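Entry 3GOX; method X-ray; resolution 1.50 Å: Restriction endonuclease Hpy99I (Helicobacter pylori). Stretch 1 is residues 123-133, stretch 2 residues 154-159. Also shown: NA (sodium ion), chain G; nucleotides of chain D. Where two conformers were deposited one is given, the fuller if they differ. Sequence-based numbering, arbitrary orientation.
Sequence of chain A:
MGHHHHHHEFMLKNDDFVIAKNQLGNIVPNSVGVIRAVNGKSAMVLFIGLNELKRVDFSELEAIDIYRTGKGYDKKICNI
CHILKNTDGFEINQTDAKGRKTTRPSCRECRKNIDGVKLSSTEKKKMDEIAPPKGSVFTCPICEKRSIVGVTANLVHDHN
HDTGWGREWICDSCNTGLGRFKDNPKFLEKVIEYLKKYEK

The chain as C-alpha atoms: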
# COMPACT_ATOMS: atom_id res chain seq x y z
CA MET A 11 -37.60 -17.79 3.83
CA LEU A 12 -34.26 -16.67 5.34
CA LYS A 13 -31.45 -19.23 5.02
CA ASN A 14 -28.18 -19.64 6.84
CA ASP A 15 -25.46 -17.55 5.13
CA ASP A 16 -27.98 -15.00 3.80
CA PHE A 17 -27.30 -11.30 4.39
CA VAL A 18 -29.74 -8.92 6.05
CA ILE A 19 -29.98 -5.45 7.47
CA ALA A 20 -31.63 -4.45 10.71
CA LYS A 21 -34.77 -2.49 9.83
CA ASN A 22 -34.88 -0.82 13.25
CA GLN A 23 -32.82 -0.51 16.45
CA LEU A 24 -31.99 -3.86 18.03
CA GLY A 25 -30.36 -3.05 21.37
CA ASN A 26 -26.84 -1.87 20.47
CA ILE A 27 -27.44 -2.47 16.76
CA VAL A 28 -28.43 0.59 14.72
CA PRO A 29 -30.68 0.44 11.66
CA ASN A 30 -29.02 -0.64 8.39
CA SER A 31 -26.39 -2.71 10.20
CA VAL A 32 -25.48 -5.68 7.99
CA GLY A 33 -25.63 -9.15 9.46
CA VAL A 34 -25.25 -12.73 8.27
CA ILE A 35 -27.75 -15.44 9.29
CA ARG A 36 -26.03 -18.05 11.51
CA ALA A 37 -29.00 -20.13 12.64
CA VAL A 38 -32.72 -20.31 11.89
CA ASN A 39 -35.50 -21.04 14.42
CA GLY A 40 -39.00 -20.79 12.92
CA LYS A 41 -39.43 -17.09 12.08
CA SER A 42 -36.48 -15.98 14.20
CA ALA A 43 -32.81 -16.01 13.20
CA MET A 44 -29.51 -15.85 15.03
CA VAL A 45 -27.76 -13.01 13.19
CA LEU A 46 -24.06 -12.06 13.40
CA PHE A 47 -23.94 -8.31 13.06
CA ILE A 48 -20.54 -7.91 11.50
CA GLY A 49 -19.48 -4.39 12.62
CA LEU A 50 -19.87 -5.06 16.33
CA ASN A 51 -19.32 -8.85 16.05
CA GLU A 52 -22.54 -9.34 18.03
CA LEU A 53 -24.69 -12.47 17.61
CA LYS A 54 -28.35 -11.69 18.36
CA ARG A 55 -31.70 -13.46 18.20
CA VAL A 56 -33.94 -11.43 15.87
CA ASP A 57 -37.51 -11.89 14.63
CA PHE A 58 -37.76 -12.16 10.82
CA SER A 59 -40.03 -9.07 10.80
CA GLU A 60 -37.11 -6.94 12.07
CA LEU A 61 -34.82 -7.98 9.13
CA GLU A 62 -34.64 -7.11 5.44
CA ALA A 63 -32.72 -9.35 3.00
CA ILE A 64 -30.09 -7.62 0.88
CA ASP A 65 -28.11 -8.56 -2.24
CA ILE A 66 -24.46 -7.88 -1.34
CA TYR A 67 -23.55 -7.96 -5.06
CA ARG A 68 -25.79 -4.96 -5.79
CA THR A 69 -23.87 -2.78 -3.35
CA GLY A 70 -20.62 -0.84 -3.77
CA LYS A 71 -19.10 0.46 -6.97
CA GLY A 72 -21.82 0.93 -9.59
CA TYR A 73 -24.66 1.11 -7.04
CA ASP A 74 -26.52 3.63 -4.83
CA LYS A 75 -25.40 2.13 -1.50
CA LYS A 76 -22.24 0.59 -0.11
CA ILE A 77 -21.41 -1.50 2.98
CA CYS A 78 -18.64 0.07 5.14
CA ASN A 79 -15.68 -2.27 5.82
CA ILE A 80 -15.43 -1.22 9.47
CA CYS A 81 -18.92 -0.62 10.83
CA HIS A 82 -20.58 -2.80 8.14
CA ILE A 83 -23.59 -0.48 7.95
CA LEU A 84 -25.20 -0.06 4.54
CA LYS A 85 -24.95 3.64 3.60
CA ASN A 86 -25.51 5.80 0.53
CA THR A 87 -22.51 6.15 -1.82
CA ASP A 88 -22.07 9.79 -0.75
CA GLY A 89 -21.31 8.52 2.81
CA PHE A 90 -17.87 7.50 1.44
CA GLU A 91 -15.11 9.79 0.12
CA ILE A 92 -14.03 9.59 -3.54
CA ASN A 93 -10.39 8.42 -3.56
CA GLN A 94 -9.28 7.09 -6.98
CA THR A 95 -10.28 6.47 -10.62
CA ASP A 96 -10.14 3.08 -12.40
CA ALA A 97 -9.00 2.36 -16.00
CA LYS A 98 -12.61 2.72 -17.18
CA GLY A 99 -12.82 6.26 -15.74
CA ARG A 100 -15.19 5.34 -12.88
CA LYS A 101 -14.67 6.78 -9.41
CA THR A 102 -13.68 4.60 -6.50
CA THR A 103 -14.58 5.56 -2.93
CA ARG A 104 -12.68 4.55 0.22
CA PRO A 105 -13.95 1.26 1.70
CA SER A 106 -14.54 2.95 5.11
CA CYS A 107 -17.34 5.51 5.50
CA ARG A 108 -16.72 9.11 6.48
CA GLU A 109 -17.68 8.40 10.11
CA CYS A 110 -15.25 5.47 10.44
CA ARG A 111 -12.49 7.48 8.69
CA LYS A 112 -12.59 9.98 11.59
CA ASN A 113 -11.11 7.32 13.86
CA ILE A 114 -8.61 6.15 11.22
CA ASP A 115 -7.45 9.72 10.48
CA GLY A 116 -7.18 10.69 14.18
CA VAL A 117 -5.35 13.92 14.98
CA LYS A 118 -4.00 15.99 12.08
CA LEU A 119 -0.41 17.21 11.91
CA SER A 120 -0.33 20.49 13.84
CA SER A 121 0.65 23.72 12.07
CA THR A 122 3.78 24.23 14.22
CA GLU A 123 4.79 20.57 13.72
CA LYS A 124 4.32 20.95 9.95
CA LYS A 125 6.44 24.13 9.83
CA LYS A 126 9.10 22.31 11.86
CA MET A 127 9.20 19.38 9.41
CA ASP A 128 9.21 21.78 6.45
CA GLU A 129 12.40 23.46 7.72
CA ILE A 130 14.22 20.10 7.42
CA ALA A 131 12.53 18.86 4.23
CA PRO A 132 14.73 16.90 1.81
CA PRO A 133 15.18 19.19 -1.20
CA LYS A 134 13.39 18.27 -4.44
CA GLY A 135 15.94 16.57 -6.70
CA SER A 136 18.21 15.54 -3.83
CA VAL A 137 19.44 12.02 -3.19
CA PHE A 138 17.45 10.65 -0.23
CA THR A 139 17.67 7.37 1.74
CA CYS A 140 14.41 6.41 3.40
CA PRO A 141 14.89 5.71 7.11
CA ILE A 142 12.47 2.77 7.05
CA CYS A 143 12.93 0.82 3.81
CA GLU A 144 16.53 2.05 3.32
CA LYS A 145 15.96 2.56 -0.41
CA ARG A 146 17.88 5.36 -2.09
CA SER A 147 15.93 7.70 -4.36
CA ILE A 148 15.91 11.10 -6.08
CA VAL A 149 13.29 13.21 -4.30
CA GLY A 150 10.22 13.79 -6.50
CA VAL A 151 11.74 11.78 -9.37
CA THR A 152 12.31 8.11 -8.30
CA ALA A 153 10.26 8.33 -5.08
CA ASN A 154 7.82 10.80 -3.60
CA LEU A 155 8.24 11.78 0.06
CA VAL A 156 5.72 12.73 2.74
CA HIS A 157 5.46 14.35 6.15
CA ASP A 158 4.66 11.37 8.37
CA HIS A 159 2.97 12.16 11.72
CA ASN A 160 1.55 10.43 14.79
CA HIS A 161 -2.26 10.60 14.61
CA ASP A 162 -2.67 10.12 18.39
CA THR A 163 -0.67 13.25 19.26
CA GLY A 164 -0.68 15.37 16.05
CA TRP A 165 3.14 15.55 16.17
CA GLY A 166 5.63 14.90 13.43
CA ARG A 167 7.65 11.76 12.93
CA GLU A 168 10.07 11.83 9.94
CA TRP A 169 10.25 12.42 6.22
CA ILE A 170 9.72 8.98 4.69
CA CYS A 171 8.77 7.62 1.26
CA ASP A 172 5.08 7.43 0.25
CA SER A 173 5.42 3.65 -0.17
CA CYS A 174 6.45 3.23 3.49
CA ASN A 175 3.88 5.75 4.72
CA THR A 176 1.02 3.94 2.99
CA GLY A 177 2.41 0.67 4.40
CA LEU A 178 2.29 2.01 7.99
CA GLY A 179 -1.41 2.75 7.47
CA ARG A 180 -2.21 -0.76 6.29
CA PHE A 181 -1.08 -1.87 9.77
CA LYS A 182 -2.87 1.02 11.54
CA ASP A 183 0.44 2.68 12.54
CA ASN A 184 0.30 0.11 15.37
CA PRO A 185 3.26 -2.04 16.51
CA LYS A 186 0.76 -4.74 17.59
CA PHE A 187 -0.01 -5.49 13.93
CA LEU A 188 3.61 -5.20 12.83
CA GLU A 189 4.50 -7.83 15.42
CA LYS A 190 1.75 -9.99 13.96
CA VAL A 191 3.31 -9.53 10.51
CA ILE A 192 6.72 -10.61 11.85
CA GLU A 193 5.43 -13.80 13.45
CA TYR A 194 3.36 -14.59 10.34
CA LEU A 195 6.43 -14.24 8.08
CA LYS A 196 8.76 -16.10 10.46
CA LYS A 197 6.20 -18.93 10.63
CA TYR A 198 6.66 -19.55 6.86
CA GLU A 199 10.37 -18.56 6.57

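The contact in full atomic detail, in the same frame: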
# COMPACT_ATOMS: atom_id res chain seq x y z
N GLU A 123 4.06 21.79 14.05
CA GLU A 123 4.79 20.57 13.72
C GLU A 123 5.08 20.46 12.21
O GLU A 123 6.15 20.01 11.82
CB GLU A 123 4.04 19.33 14.21
CG GLU A 123 4.11 19.16 15.73
CD GLU A 123 5.47 18.68 16.21
OE1 GLU A 123 6.06 17.79 15.57
OE2 GLU A 123 5.98 19.20 17.22
N LYS A 124 4.12 20.88 11.39
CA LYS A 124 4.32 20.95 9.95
C LYS A 124 5.43 21.92 9.57
O LYS A 124 6.30 21.57 8.78
CB LYS A 124 3.02 21.35 9.23
CG LYS A 124 3.21 21.45 7.70
CD LYS A 124 1.89 21.54 6.97
CE LYS A 124 2.07 21.38 5.46
NZ LYS A 124 0.80 20.93 4.81
N LYS A 125 5.40 23.14 10.11
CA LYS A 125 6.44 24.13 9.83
C LYS A 125 7.82 23.60 10.22
O LYS A 125 8.79 23.79 9.51
CB LYS A 125 6.15 25.44 10.56
CG LYS A 125 5.07 26.28 9.89
CD LYS A 125 4.58 27.42 10.78
CE LYS A 125 3.13 27.82 10.47
NZ LYS A 125 2.35 28.17 11.70
N LYS A 126 7.87 22.92 11.36
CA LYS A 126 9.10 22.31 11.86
C LYS A 126 9.65 21.25 10.89
O LYS A 126 10.84 21.21 10.60
CB LYS A 126 8.82 21.70 13.23
CG LYS A 126 10.01 21.17 14.00
CD LYS A 126 9.59 20.92 15.46
CE LYS A 126 10.22 19.67 16.06
NZ LYS A 126 9.33 19.08 17.12
N MET A 127 8.77 20.39 10.38
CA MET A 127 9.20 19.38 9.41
C MET A 127 9.60 20.01 8.08
O MET A 127 10.52 19.54 7.43
CB MET A 127 8.10 18.35 9.19
CG MET A 127 7.84 17.49 10.40
SD MET A 127 6.74 16.13 10.04
CE MET A 127 7.90 14.96 9.31
N ASP A 128 8.91 21.07 7.69
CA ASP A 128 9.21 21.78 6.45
C ASP A 128 10.59 22.42 6.44
O ASP A 128 11.23 22.49 5.40
CB ASP A 128 8.13 22.83 6.14
CG ASP A 128 6.88 22.22 5.54
OD1 ASP A 128 6.92 21.05 5.11
OD2 ASP A 128 5.84 22.92 5.48
N GLU A 129 11.07 22.85 7.61
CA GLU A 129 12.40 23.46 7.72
C GLU A 129 13.54 22.45 7.55
O GLU A 129 14.69 22.85 7.32
CB GLU A 129 12.53 24.20 9.06
CG GLU A 129 11.76 25.53 9.07
N ILE A 130 13.22 21.16 7.65
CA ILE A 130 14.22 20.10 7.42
C ILE A 130 13.82 19.16 6.28
O ILE A 130 14.28 18.02 6.23
CB ILE A 130 14.50 19.30 8.71
CG1 ILE A 130 13.22 18.60 9.21
CG2 ILE A 130 15.10 20.21 9.76
CD1 ILE A 130 13.47 17.67 10.36
N ALA A 131 13.00 19.66 5.37
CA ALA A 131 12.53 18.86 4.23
C ALA A 131 13.68 18.52 3.28
O ALA A 131 14.46 19.39 2.92
CB ALA A 131 11.46 19.61 3.49
N PRO A 132 13.80 17.24 2.89
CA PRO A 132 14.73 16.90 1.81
C PRO A 132 14.44 17.72 0.55
O PRO A 132 13.29 17.73 0.09
CB PRO A 132 14.45 15.41 1.59
CG PRO A 132 13.99 14.94 2.90
CD PRO A 132 13.12 16.04 3.40
N PRO A 133 15.45 18.41 0.01
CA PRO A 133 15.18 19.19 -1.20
C PRO A 133 14.71 18.34 -2.39
O PRO A 133 15.16 17.21 -2.58
CB PRO A 133 16.53 19.85 -1.49
CG PRO A 133 17.25 19.88 -0.17
CD PRO A 133 16.84 18.58 0.47
N ASN A 154 8.47 9.65 -4.20
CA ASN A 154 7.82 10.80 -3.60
C ASN A 154 7.86 10.67 -2.08
O ASN A 154 7.63 9.59 -1.54
CB ASN A 154 6.36 10.95 -4.07
CG ASN A 154 6.25 11.29 -5.55
OD1 ASN A 154 7.17 11.87 -6.16
ND2 ASN A 154 5.09 10.96 -6.14
N LEU A 155 8.14 11.76 -1.40
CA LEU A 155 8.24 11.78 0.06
C LEU A 155 7.04 12.47 0.70
O LEU A 155 6.35 13.29 0.08
CB LEU A 155 9.52 12.48 0.51
CG LEU A 155 10.83 11.95 -0.07
CD1 LEU A 155 11.98 12.60 0.68
CD2 LEU A 155 10.94 10.43 -0.06
N VAL A 156 6.82 12.14 1.97
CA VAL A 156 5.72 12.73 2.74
C VAL A 156 6.17 13.06 4.15
O VAL A 156 7.12 12.45 4.66
CB VAL A 156 4.52 11.77 2.83
CG1 VAL A 156 3.94 11.52 1.45
CG2 VAL A 156 4.90 10.46 3.53
N HIS A 157 5.47 14.05 4.72
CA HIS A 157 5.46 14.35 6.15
C HIS A 157 4.71 13.23 6.85
O HIS A 157 3.47 13.18 6.75
CB HIS A 157 4.62 15.61 6.47
CG HIS A 157 5.10 16.89 5.86
ND1 HIS A 157 4.63 17.35 4.65
CD2 HIS A 157 5.90 17.86 6.35
CE1 HIS A 157 5.17 18.53 4.40
NE2 HIS A 157 5.94 18.86 5.42
N ASP A 158 5.39 12.32 7.52
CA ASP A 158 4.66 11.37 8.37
C ASP A 158 4.44 11.98 9.77
O ASP A 158 5.25 12.75 10.26
CB ASP A 158 5.44 10.06 8.43
CG ASP A 158 4.85 9.05 9.36
OD1 ASP A 158 3.60 8.86 9.37
OD2 ASP A 158 5.64 8.40 10.07
N HIS A 159 3.30 11.66 10.38
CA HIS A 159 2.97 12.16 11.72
C HIS A 159 2.23 11.11 12.54
O HIS A 159 1.64 10.16 11.99
CB HIS A 159 2.17 13.48 11.64
CG HIS A 159 0.71 13.29 11.43
ND1 HIS A 159 0.15 12.97 10.21
CD2 HIS A 159 -0.32 13.38 12.30
CE1 HIS A 159 -1.16 12.85 10.34
NE2 HIS A 159 -1.47 13.10 11.60
NA NA G . 1.67 8.54 8.18
P DA D 8 0.01 10.81 6.98
OP1 DA D 8 0.80 10.60 8.23
OP2 DA D 8 -1.32 11.48 7.06
O5' DA D 8 0.93 11.62 5.97
C5' DA D 8 0.41 12.67 5.15
C4' DA D 8 0.51 12.28 3.69
O4' DA D 8 -0.62 11.48 3.31
C3' DA D 8 0.46 13.46 2.73
O3' DA D 8 1.79 13.98 2.60
C2' DA D 8 -0.01 12.82 1.44
C1' DA D 8 -0.80 11.59 1.91
N9 DA D 8 -2.24 11.64 1.64
C8 DA D 8 -3.26 11.59 2.55
N7 DA D 8 -4.46 11.60 2.01
C5 DA D 8 -4.20 11.68 0.65
C6 DA D 8 -5.06 11.72 -0.46
N6 DA D 8 -6.39 11.68 -0.38
N1 DA D 8 -4.49 11.80 -1.69
C2 DA D 8 -3.15 11.83 -1.77
N3 DA D 8 -2.24 11.79 -0.79
C4 DA D 8 -2.84 11.71 0.41
P DG D 9 2.04 15.56 2.48
OP1 DG D 9 3.51 15.75 2.61
OP2 DG D 9 1.12 16.29 3.40
O5' DG D 9 1.64 15.90 0.97
C5' DG D 9 2.36 15.30 -0.10
C4' DG D 9 1.77 15.70 -1.43
O4' DG D 9 0.41 15.23 -1.55
C3' DG D 9 1.68 17.19 -1.72
O3' DG D 9 1.56 17.29 -3.13
C2' DG D 9 0.34 17.53 -1.12
C1' DG D 9 -0.47 16.35 -1.64
N9 DG D 9 -1.70 16.01 -0.92
C8 DG D 9 -1.82 15.73 0.43
N7 DG D 9 -3.04 15.42 0.77
C5 DG D 9 -3.77 15.50 -0.41
C6 DG D 9 -5.15 15.27 -0.66
O6 DG D 9 -6.03 14.92 0.14
N1 DG D 9 -5.47 15.47 -2.00
C2 DG D 9 -4.58 15.85 -2.97
N2 DG D 9 -5.09 16.01 -4.20
N3 DG D 9 -3.29 16.07 -2.75
C4 DG D 9 -2.96 15.88 -1.46
O HOH W 1 0.26 8.63 10.20
O HOH W 2 0.99 6.30 8.16

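The contact between a helical segment, with the loop that follows, and a strand is small, burying 293 Å² in all, and His 157 lies at its center. Its CA-to-CB bond points toward the other stretch, and with chi1 in the m well the ring uses its two nitrogens in different directions. NE2 of His 157 donates to OD1 of Asp 128 at 2.4 Å, a very short hydrogen bond and the only one between the stretches. ND1 of His 157 donates to OP1 of DG9 at 2.8 Å, so the imidazole links the helix to the DNA backbone. Histidine suits this place because a single flat ring can offer a nitrogen to an acceptor at each of two positions along its edge.

Asp 128 is exposed, and its CA-to-CB bond runs sideways to the strand, but chi1 near -79° brings the carboxylate closer, where its negative charge makes it a strong acceptor for the N-H of the ring.

Met 127 covers the next largest area and is buried. CB of Met 127 lies 3.6 Å from CD2 of His 157, packing near the plane of the ring, while SD of Met 127 sits at the ring edge, 5.2 Å from the centroid of the His 157 ring. The unbranched side chain then reaches farther along the strand, bringing CE of Met 127 within 3.6 Å of the backbone O of Asp 158. A long, flexible, apolar chain can thus cover both ring and backbone. The CA-to-CB bond of Asp 158 points away from the other stretch, and OD1 of Asp 158 binds the sodium ion NA at 2.3 Å.

Farther along, after the turn from Asp 128 to Ala 131, Pro 132 meets Leu 155: CG of Pro 132 lies 3.8 Å from CD1 of Leu 155. The CA-to-CB bonds of both residues point toward the other stretch, and the compact proline ring and branched leucine form a purely apolar contact beyond the polar pair.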